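RNA-binding protein RO60 (PDB 2NVO) binds several small RNAs that accumulate during recovery from ultraviolet irradiation and contributes to the resistance of Deinococcus radiodurans to ultraviolet light. Local coordinates at residues A121-L126 and L137-F142; E260-A265 and L278-R283; G378-V383 and V495-T500; V477-Y482 and R488-I493. All blocks are in the same frame, centred on the assembly; numbering follows the deposited sequence.

Contact 1 of 4, residues A121-L126 and L137-F142; sequences AAWDAL and LHFLAF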
# COMPACT_ATOMS: atom_id res chain seq x y z
N ALA A 121 -1.43 -28.90 -3.70
CA ALA A 121 -1.55 -28.09 -2.49
C ALA A 121 -1.57 -26.59 -2.83
O ALA A 121 -2.30 -25.82 -2.21
CB ALA A 121 -0.41 -28.40 -1.53
N ALA A 122 -0.78 -26.20 -3.83
CA ALA A 122 -0.81 -24.82 -4.31
C ALA A 122 -2.21 -24.47 -4.81
O ALA A 122 -2.81 -23.49 -4.38
CB ALA A 122 0.22 -24.61 -5.39
N TRP A 123 -2.75 -25.30 -5.70
CA TRP A 123 -4.12 -25.11 -6.16
C TRP A 123 -5.13 -25.02 -5.02
O TRP A 123 -5.99 -24.14 -5.03
CB TRP A 123 -4.52 -26.21 -7.14
CG TRP A 123 -3.93 -26.03 -8.50
CD1 TRP A 123 -2.94 -26.78 -9.07
CD2 TRP A 123 -4.27 -25.02 -9.46
NE1 TRP A 123 -2.65 -26.31 -10.33
CE2 TRP A 123 -3.46 -25.23 -10.59
CE3 TRP A 123 -5.19 -23.97 -9.47
CZ2 TRP A 123 -3.54 -24.42 -11.72
CZ3 TRP A 123 -5.27 -23.17 -10.59
CH2 TRP A 123 -4.45 -23.40 -11.70
N ASP A 124 -5.01 -25.90 -4.03
CA ASP A 124 -5.94 -25.90 -2.90
C ASP A 124 -5.89 -24.58 -2.12
O ASP A 124 -6.88 -24.20 -1.49
CB ASP A 124 -5.66 -27.07 -1.96
CG ASP A 124 -6.16 -28.41 -2.50
OD1 ASP A 124 -7.02 -28.41 -3.42
OD2 ASP A 124 -5.68 -29.46 -2.01
N ALA A 125 -4.75 -23.91 -2.16
CA ALA A 125 -4.59 -22.62 -1.48
C ALA A 125 -5.07 -21.43 -2.32
O ALA A 125 -5.28 -20.35 -1.78
CB ALA A 125 -3.15 -22.42 -1.05
N LEU A 126 -5.25 -21.62 -3.62
CA LEU A 126 -5.64 -20.51 -4.49
C LEU A 126 -6.85 -19.71 -3.98
O LEU A 126 -6.83 -18.48 -4.00
CB LEU A 126 -5.87 -20.98 -5.93
CG LEU A 126 -6.10 -19.83 -6.92
CD1 LEU A 126 -4.87 -18.90 -6.95
CD2 LEU A 126 -6.41 -20.33 -8.31
N LEU A 137 -7.51 -13.15 -11.57
CA LEU A 137 -7.19 -12.90 -12.98
C LEU A 137 -5.70 -12.62 -13.13
O LEU A 137 -5.10 -12.91 -14.17
CB LEU A 137 -8.02 -11.77 -13.55
CG LEU A 137 -9.52 -12.07 -13.48
CD1 LEU A 137 -10.33 -10.91 -14.03
CD2 LEU A 137 -9.88 -13.41 -14.17
N HIS A 138 -5.11 -12.06 -12.08
CA HIS A 138 -3.69 -11.74 -12.05
C HIS A 138 -2.89 -13.03 -11.91
O HIS A 138 -1.87 -13.23 -12.56
CB HIS A 138 -3.41 -10.77 -10.90
CG HIS A 138 -2.08 -10.08 -11.00
ND1 HIS A 138 -1.54 -9.37 -9.95
CD2 HIS A 138 -1.19 -10.01 -12.01
CE1 HIS A 138 -0.37 -8.88 -10.31
NE2 HIS A 138 -0.13 -9.25 -11.56
N PHE A 139 -3.38 -13.92 -11.05
CA PHE A 139 -2.76 -15.22 -10.88
C PHE A 139 -2.73 -15.97 -12.21
O PHE A 139 -1.72 -16.55 -12.58
CB PHE A 139 -3.51 -16.02 -9.81
CG PHE A 139 -3.24 -17.48 -9.84
CD1 PHE A 139 -2.24 -18.03 -9.07
CD2 PHE A 139 -3.98 -18.31 -10.67
CE1 PHE A 139 -1.98 -19.38 -9.11
CE2 PHE A 139 -3.73 -19.66 -10.71
CZ PHE A 139 -2.73 -20.20 -9.93
N LEU A 140 -3.84 -15.93 -12.94
CA LEU A 140 -3.95 -16.58 -14.25
C LEU A 140 -2.98 -16.00 -15.29
O LEU A 140 -2.46 -16.73 -16.14
CB LEU A 140 -5.39 -16.49 -14.76
CG LEU A 140 -6.43 -17.32 -13.98
CD1 LEU A 140 -7.81 -17.10 -14.56
CD2 LEU A 140 -6.04 -18.81 -13.99
N ALA A 141 -2.76 -14.69 -15.24
CA ALA A 141 -1.76 -14.06 -16.10
C ALA A 141 -0.36 -14.61 -15.81
O ALA A 141 0.45 -14.74 -16.72
CB ALA A 141 -1.79 -12.55 -15.95
N PHE A 142 -0.07 -14.91 -14.54
CA PHE A 142 1.22 -15.53 -14.18
C PHE A 142 1.28 -17.00 -14.61
O PHE A 142 2.30 -17.47 -15.11
CB PHE A 142 1.47 -15.46 -12.66
CG PHE A 142 1.80 -14.08 -12.15
CD1 PHE A 142 2.81 -13.32 -12.73
CD2 PHE A 142 1.12 -13.56 -11.05
CE1 PHE A 142 3.12 -12.05 -12.24
CE2 PHE A 142 1.43 -12.29 -10.56
CZ PHE A 142 2.42 -11.54 -11.15
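F139 is touched by two side chains of helix 116-129, L126 from above its ring and W123 at its rim. The L126 approach is a CH-pi contact of nearly ideal direction: CD1 stands 3.5 Å from the centroid of the F139 ring, only 12° off the ring normal. The second methyl of L126 spreads toward one margin of the same ring, CD2 lying 3.7 Å from F139 CE2. W123 meets F139 as an offset edge-to-face (T-shaped) pair. The edge of the phenyl ring is directed at the six-membered ring of the indole, the planes stand 75° apart and the centroids are separated by 5.6 Å. The closest atoms of this pair are W123 CZ3 and F139 CE2, at 3.8 Å. F139 can reach both partners because its CG lies anti to the backbone N (chi1 162°), and it advances against L126 from the opposite direction.

Helices 116-129 and 133-143 are consecutive in the horseshoe of the TROVE domain, which is built from HEAT-like helical repeats. In such an array each helix is packed by its neighbours along the superhelix as well as by its sequence partner, and this contact illustrates it. W123 also touches A110 of helix 100-112 together with T153 and V157 of helix 151-163, while L126 reaches L106 on the former and V160 on the latter. L140, one residue beyond F139, rests on V157 too, and A125 of helix 116-129 packs against L88 of helix 80-93.

Contact 2 of 4, residues E260-A265 and L278-R283; sequences EVYRAA and LGNLGR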
# COMPACT_ATOMS: atom_id res chain seq x y z
N GLU A 260 -25.59 14.80 -6.20
CA GLU A 260 -26.43 13.79 -5.56
C GLU A 260 -25.77 12.42 -5.56
O GLU A 260 -26.02 11.60 -4.67
CB GLU A 260 -27.81 13.72 -6.23
CG GLU A 260 -28.52 15.06 -6.31
CD GLU A 260 -28.44 15.83 -5.00
OE1 GLU A 260 -28.53 15.20 -3.92
OE2 GLU A 260 -28.28 17.07 -5.05
N VAL A 261 -24.92 12.18 -6.55
CA VAL A 261 -24.19 10.93 -6.64
C VAL A 261 -23.11 10.86 -5.56
O VAL A 261 -22.89 9.82 -4.94
CB VAL A 261 -23.56 10.74 -8.03
CG1 VAL A 261 -22.39 9.77 -7.98
CG2 VAL A 261 -24.61 10.26 -9.02
N TYR A 262 -22.43 11.98 -5.34
CA TYR A 262 -21.39 12.01 -4.32
C TYR A 262 -21.97 12.11 -2.92
O TYR A 262 -21.56 11.39 -2.01
CB TYR A 262 -20.36 13.11 -4.62
CG TYR A 262 -19.24 12.55 -5.46
CD1 TYR A 262 -18.39 11.58 -4.93
CD2 TYR A 262 -19.07 12.93 -6.78
CE1 TYR A 262 -17.39 11.03 -5.68
CE2 TYR A 262 -18.06 12.38 -7.54
CZ TYR A 262 -17.22 11.42 -6.99
OH TYR A 262 -16.21 10.86 -7.72
N ARG A 263 -22.95 13.00 -2.76
CA ARG A 263 -23.76 13.05 -1.55
C ARG A 263 -24.14 11.63 -1.14
O ARG A 263 -23.97 11.23 0.02
CB ARG A 263 -25.03 13.86 -1.83
CG ARG A 263 -25.74 14.37 -0.60
CD ARG A 263 -26.59 15.57 -0.97
NE ARG A 263 -25.79 16.79 -1.12
CZ ARG A 263 -26.15 17.80 -1.91
NH1 ARG A 263 -27.26 17.71 -2.61
NH2 ARG A 263 -25.39 18.88 -2.01
N ALA A 264 -24.62 10.86 -2.10
CA ALA A 264 -25.07 9.50 -1.84
C ALA A 264 -23.90 8.59 -1.46
O ALA A 264 -24.05 7.71 -0.61
CB ALA A 264 -25.80 8.94 -3.06
N ALA A 265 -22.75 8.83 -2.08
CA ALA A 265 -21.57 7.99 -1.85
C ALA A 265 -20.98 8.17 -0.45
O ALA A 265 -20.49 7.22 0.16
CB ALA A 265 -20.51 8.28 -2.92
N LEU A 278 -12.42 14.18 -0.76
CA LEU A 278 -12.71 15.56 -0.41
C LEU A 278 -12.73 16.50 -1.63
O LEU A 278 -13.60 17.37 -1.75
CB LEU A 278 -11.73 16.05 0.66
CG LEU A 278 -11.77 15.22 1.96
CD1 LEU A 278 -10.64 15.63 2.88
CD2 LEU A 278 -13.13 15.39 2.67
N GLY A 279 -11.76 16.34 -2.53
CA GLY A 279 -11.71 17.18 -3.72
C GLY A 279 -12.91 16.93 -4.62
O GLY A 279 -13.55 17.87 -5.10
N ASN A 280 -13.21 15.66 -4.84
CA ASN A 280 -14.39 15.27 -5.60
C ASN A 280 -15.70 15.84 -5.05
O ASN A 280 -16.69 15.94 -5.78
CB ASN A 280 -14.47 13.74 -5.66
CG ASN A 280 -13.55 13.13 -6.71
OD1 ASN A 280 -13.11 13.83 -7.63
ND2 ASN A 280 -13.27 11.84 -6.59
N LEU A 281 -15.70 16.21 -3.77
CA LEU A 281 -16.89 16.74 -3.10
C LEU A 281 -16.93 18.25 -3.20
O LEU A 281 -18.00 18.85 -3.27
CB LEU A 281 -16.87 16.31 -1.63
CG LEU A 281 -17.12 14.81 -1.43
CD1 LEU A 281 -16.61 14.30 -0.08
CD2 LEU A 281 -18.59 14.51 -1.59
N GLY A 282 -15.76 18.87 -3.22
CA GLY A 282 -15.69 20.30 -3.41
C GLY A 282 -16.09 20.62 -4.83
O GLY A 282 -16.68 21.67 -5.10
N ARG A 283 -15.77 19.69 -5.73
CA ARG A 283 -15.96 19.87 -7.17
C ARG A 283 -17.43 19.76 -7.52
O ARG A 283 -18.02 20.70 -8.06
CB ARG A 283 -15.16 18.84 -7.96
CG ARG A 283 -15.10 19.12 -9.45
CD ARG A 283 -14.35 18.03 -10.21
NE ARG A 283 -15.15 16.82 -10.42
CZ ARG A 283 -14.82 15.63 -9.94
NH1 ARG A 283 -13.71 15.50 -9.22
NH2 ARG A 283 -15.59 14.57 -10.17
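L278 O is gripped by two backbone donors, the N of G282 at 3.0 Å and, at 3.1 Å, the N of L281, the leucine that packs on Y262 across the contact, in a helix kinked at G279 and N280. From this turn L281 extends CD2 to within 3.8 Å of Y262 CB. N280 lies over one face of the tyrosine ring: its CB is 4.2 Å from the ring centroid and 25° off the normal, displaced toward the rim that bears the hydroxyl. With CG anti to its carbonyl carbon, N280 carries its amide toward that hydroxyl, the amide plane inclined by 34° to the ring. N280 ND2 and Y262 OH come close, but at a poor angle for a bond; the ND2 group is hydrogen-bonded to N277 OD1, one turn earlier. The axes of the two segments run roughly antiparallel, at 143°, with a closest approach of 9.9 Å, in the TROVE domain, built from HEAT-like repeats. Y262 also packs on W273 of helix 271-283, and L281 on L274 of that helix, while V261 and A264 face M242 of helix 235-245, so that helix 259-266 packs on both.

Contact 3 of 4, residues G378-V383 and V495-T500; sequences GDVAGV and VGLTAT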
# COMPACT_ATOMS: atom_id res chain seq x y z
N GLY A 378 10.07 19.08 -4.56
CA GLY A 378 9.59 17.77 -4.96
C GLY A 378 8.25 17.37 -4.33
O GLY A 378 7.87 17.84 -3.26
N ASP A 379 7.54 16.49 -5.02
CA ASP A 379 6.25 15.99 -4.56
C ASP A 379 6.38 14.52 -4.24
O ASP A 379 6.23 13.68 -5.12
CB ASP A 379 5.18 16.15 -5.65
CG ASP A 379 4.92 17.60 -6.01
OD1 ASP A 379 4.94 18.47 -5.12
OD2 ASP A 379 4.67 17.85 -7.21
N VAL A 380 6.65 14.20 -2.99
CA VAL A 380 6.88 12.82 -2.61
C VAL A 380 5.62 12.01 -2.84
O VAL A 380 4.51 12.45 -2.48
CB VAL A 380 7.28 12.70 -1.12
CG1 VAL A 380 7.34 11.23 -0.70
CG2 VAL A 380 8.62 13.42 -0.87
N ALA A 381 5.80 10.84 -3.45
CA ALA A 381 4.70 9.92 -3.73
C ALA A 381 3.65 10.55 -4.64
O ALA A 381 2.48 10.18 -4.58
CB ALA A 381 4.06 9.43 -2.40
N GLY A 382 4.06 11.52 -5.44
CA GLY A 382 3.15 12.25 -6.30
C GLY A 382 2.17 13.15 -5.55
O GLY A 382 1.22 13.65 -6.14
N VAL A 383 2.40 13.36 -4.26
CA VAL A 383 1.51 14.20 -3.47
C VAL A 383 1.91 15.66 -3.56
O VAL A 383 2.99 16.03 -3.12
CB VAL A 383 1.47 13.74 -1.99
CG1 VAL A 383 0.60 14.68 -1.15
CG2 VAL A 383 0.97 12.30 -1.92
N VAL A 495 16.23 5.87 2.92
CA VAL A 495 15.04 6.28 2.21
C VAL A 495 15.37 7.43 1.23
O VAL A 495 15.69 8.53 1.64
CB VAL A 495 13.95 6.75 3.18
CG1 VAL A 495 12.64 7.06 2.39
CG2 VAL A 495 13.68 5.67 4.20
N GLY A 496 15.30 7.13 -0.07
CA GLY A 496 15.37 8.17 -1.08
C GLY A 496 13.97 8.57 -1.44
O GLY A 496 13.36 7.96 -2.33
N LEU A 497 13.45 9.59 -0.75
CA LEU A 497 12.04 9.95 -0.81
C LEU A 497 11.54 10.29 -2.23
O LEU A 497 10.39 10.06 -2.54
CB LEU A 497 11.71 11.10 0.15
CG LEU A 497 11.77 10.74 1.64
CD1 LEU A 497 12.01 12.02 2.46
CD2 LEU A 497 10.54 9.97 2.11
N THR A 498 12.41 10.84 -3.06
CA THR A 498 12.06 11.12 -4.46
C THR A 498 13.02 10.42 -5.43
O THR A 498 13.13 10.84 -6.57
CB THR A 498 12.13 12.64 -4.75
OG1 THR A 498 13.43 13.13 -4.39
CG2 THR A 498 11.06 13.39 -3.97
N ALA A 499 13.70 9.38 -4.96
CA ALA A 499 14.67 8.65 -5.77
C ALA A 499 13.98 7.75 -6.79
O ALA A 499 12.86 7.31 -6.59
CB ALA A 499 15.57 7.82 -4.87
N THR A 500 14.65 7.49 -7.90
CA THR A 500 14.15 6.50 -8.85
C THR A 500 15.06 5.26 -8.77
O THR A 500 14.62 4.14 -8.99
CB THR A 500 14.09 7.06 -10.30
OG1 THR A 500 15.37 7.53 -10.68
CG2 THR A 500 13.10 8.22 -10.40
O HOH W 1 8.46 9.94 -4.29
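L497 and T498 meet V380 just beyond the end of strand 491-496, where a parallel strand of the VWFA-like domain opens into a loop at its C-terminal end, the side of the sheet on which the metal site lies. The chain leaves the strand at G496, paired with V515 and G517 of strand 512-517, and makes a type I beta turn from G496 to A499, closed by A499 N on G496 O. Next, L497 CB lies 4.0 Å from V380 CG2, and the carbonyl O of L497 faces the other methyl, 3.7 Å from V380 CG1. The same carbonyl takes a hydrogen from a water, 2.6 Å from L497 O, which in turn accepts from A381 N at 2.9 Å, so a single water joins the two loops where no direct hydrogen bond does. P388, at the start of helix 388-402, touches V380, L497 and T498. T498 follows, its side chain about 8 Å from that of S374, a calcium ligand, and about 9 Å from the ion itself, so the contact borders the MIDAS-like site without joining it. With chi1 at 55°, T498 turns CG2 anti to its carbonyl carbon, which brings this methyl to 3.9 Å from V380 CG2.

Contact 4 of 4, residues V477-Y482 and R488-I493; sequences VALDQY and RAPKLI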
# COMPACT_ATOMS: atom_id res chain seq x y z
N VAL A 477 30.89 -1.46 6.17
CA VAL A 477 32.01 -1.41 7.09
C VAL A 477 31.60 -0.72 8.39
O VAL A 477 31.91 -1.21 9.50
CB VAL A 477 33.22 -0.69 6.43
CG1 VAL A 477 34.27 -0.32 7.46
CG2 VAL A 477 33.81 -1.55 5.33
N ALA A 478 30.88 0.39 8.26
CA ALA A 478 30.34 1.09 9.42
C ALA A 478 29.52 0.17 10.32
O ALA A 478 29.72 0.16 11.53
CB ALA A 478 29.49 2.31 8.99
N LEU A 479 28.60 -0.59 9.74
CA LEU A 479 27.75 -1.47 10.53
C LEU A 479 28.55 -2.57 11.24
O LEU A 479 28.24 -2.93 12.38
CB LEU A 479 26.66 -2.08 9.67
CG LEU A 479 25.53 -1.12 9.24
CD1 LEU A 479 24.74 -1.71 8.09
CD2 LEU A 479 24.63 -0.83 10.44
N ASP A 480 29.53 -3.12 10.54
CA ASP A 480 30.46 -4.09 11.12
C ASP A 480 31.19 -3.51 12.32
O ASP A 480 31.25 -4.13 13.38
CB ASP A 480 31.47 -4.57 10.08
CG ASP A 480 30.82 -5.35 8.95
OD1 ASP A 480 29.72 -5.89 9.16
OD2 ASP A 480 31.42 -5.43 7.86
N GLN A 481 31.77 -2.33 12.14
CA GLN A 481 32.48 -1.63 13.21
C GLN A 481 31.60 -1.36 14.43
O GLN A 481 32.07 -1.47 15.56
CB GLN A 481 33.14 -0.35 12.69
CG GLN A 481 34.32 -0.61 11.79
CD GLN A 481 34.94 0.65 11.22
OE1 GLN A 481 34.58 1.76 11.61
NE2 GLN A 481 35.87 0.49 10.29
N TYR A 482 30.33 -1.03 14.20
CA TYR A 482 29.41 -0.79 15.31
C TYR A 482 29.20 -2.09 16.09
O TYR A 482 29.30 -2.10 17.32
CB TYR A 482 28.05 -0.28 14.81
CG TYR A 482 27.10 0.10 15.92
CD1 TYR A 482 26.95 1.42 16.33
CD2 TYR A 482 26.35 -0.87 16.56
CE1 TYR A 482 26.06 1.75 17.38
CE2 TYR A 482 25.48 -0.55 17.58
CZ TYR A 482 25.34 0.75 17.99
OH TYR A 482 24.47 1.01 19.02
N ARG A 488 26.24 -5.42 19.46
CA ARG A 488 24.92 -5.58 18.85
C ARG A 488 25.03 -5.27 17.36
O ARG A 488 25.82 -4.41 16.94
CB ARG A 488 23.91 -4.61 19.48
CG ARG A 488 22.98 -5.21 20.51
CD ARG A 488 23.78 -5.82 21.63
NE ARG A 488 22.97 -6.44 22.67
CZ ARG A 488 23.47 -7.29 23.56
NH1 ARG A 488 24.76 -7.62 23.47
NH2 ARG A 488 22.71 -7.83 24.51
N ALA A 489 24.23 -5.95 16.55
CA ALA A 489 24.17 -5.66 15.13
C ALA A 489 22.91 -4.86 14.77
O ALA A 489 21.80 -5.39 14.77
CB ALA A 489 24.27 -6.93 14.30
N PRO A 490 23.08 -3.56 14.45
CA PRO A 490 21.86 -2.80 14.19
C PRO A 490 21.45 -2.97 12.72
O PRO A 490 22.09 -3.71 11.96
CB PRO A 490 22.30 -1.35 14.43
CG PRO A 490 23.84 -1.37 14.27
CD PRO A 490 24.28 -2.81 14.09
N LYS A 491 20.40 -2.27 12.31
CA LYS A 491 19.99 -2.28 10.91
C LYS A 491 20.06 -0.86 10.34
O LYS A 491 20.03 0.11 11.08
CB LYS A 491 18.56 -2.82 10.77
CG LYS A 491 18.41 -4.30 11.10
CD LYS A 491 16.97 -4.73 10.96
CE LYS A 491 16.80 -6.24 11.08
NZ LYS A 491 17.20 -6.69 12.42
N LEU A 492 20.14 -0.75 9.03
CA LEU A 492 20.16 0.56 8.37
C LEU A 492 19.08 0.60 7.29
O LEU A 492 19.00 -0.31 6.46
CB LEU A 492 21.53 0.81 7.74
CG LEU A 492 21.57 2.00 6.77
CD1 LEU A 492 21.30 3.30 7.54
CD2 LEU A 492 22.91 2.05 6.02
N ILE A 493 18.26 1.65 7.30
CA ILE A 493 17.29 1.87 6.22
C ILE A 493 17.68 3.20 5.59
O ILE A 493 17.88 4.17 6.29
CB ILE A 493 15.84 2.01 6.76
CG1 ILE A 493 15.42 0.79 7.61
CG2 ILE A 493 14.85 2.25 5.59
CD1 ILE A 493 14.09 0.94 8.30
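P490 pushes its ring into the hollow between L479 and Y482, two side chains that project one turn apart from helix 475-486. Its CG, the tip of the bump, reaches 3.4 Å from Y482 CD2 and 3.9 Å from L479 CD2, the proline and the leucine running alongside each other with opposite sense. Y482 forms one wall of the hollow because its CG stands anti to the backbone N (chi1 -175°), which sends the ring toward the loop that leaves the helix. There R488 O lies in the ring plane at the edge, 3.6 Å from Y482 CD2. This is the packing of a beta-alpha-beta crossover: strand 459-464, helix 475-486 and strand 491-496 follow one another in the VWFA-like domain, and the helix turns its apolar side to the sheet. Two residues after P490, inside the strand, L492 offers its CB as a second bump, 4.1 Å from L479 CD1, the side chains nearly perpendicular. L479 thus divides its branches between P490 and L492, and touches I447 of helix 445-452. F460 of the neighbouring strand packs on both P490 and L492. Y482 OH is hydrogen-bonded to L455 O and V457 N, which fixes the outer end of the ring.

Contacts 1 and 2 belong to the TROVE horseshoe and contacts 3 and 4 to the VWFA-like domain that closes it into a ring. Contacts 1 and 2 come first along the chain, each joining consecutive helices, with centres about 38 Å apart. Contact 4 is nested within the loop closed by contact 3; both use strand 491-496, contact 4 at its start and contact 3 at its end, their centres about 26 Å apart. The largest separation, about 50 Å between centres, is that of contacts 2 and 4. Packing between consecutive helices is consistent with a horseshoe built up locally around the RNA-binding cavity, while contacts 3 and 4 tie helix and loops to the sheet of the metal-binding domain.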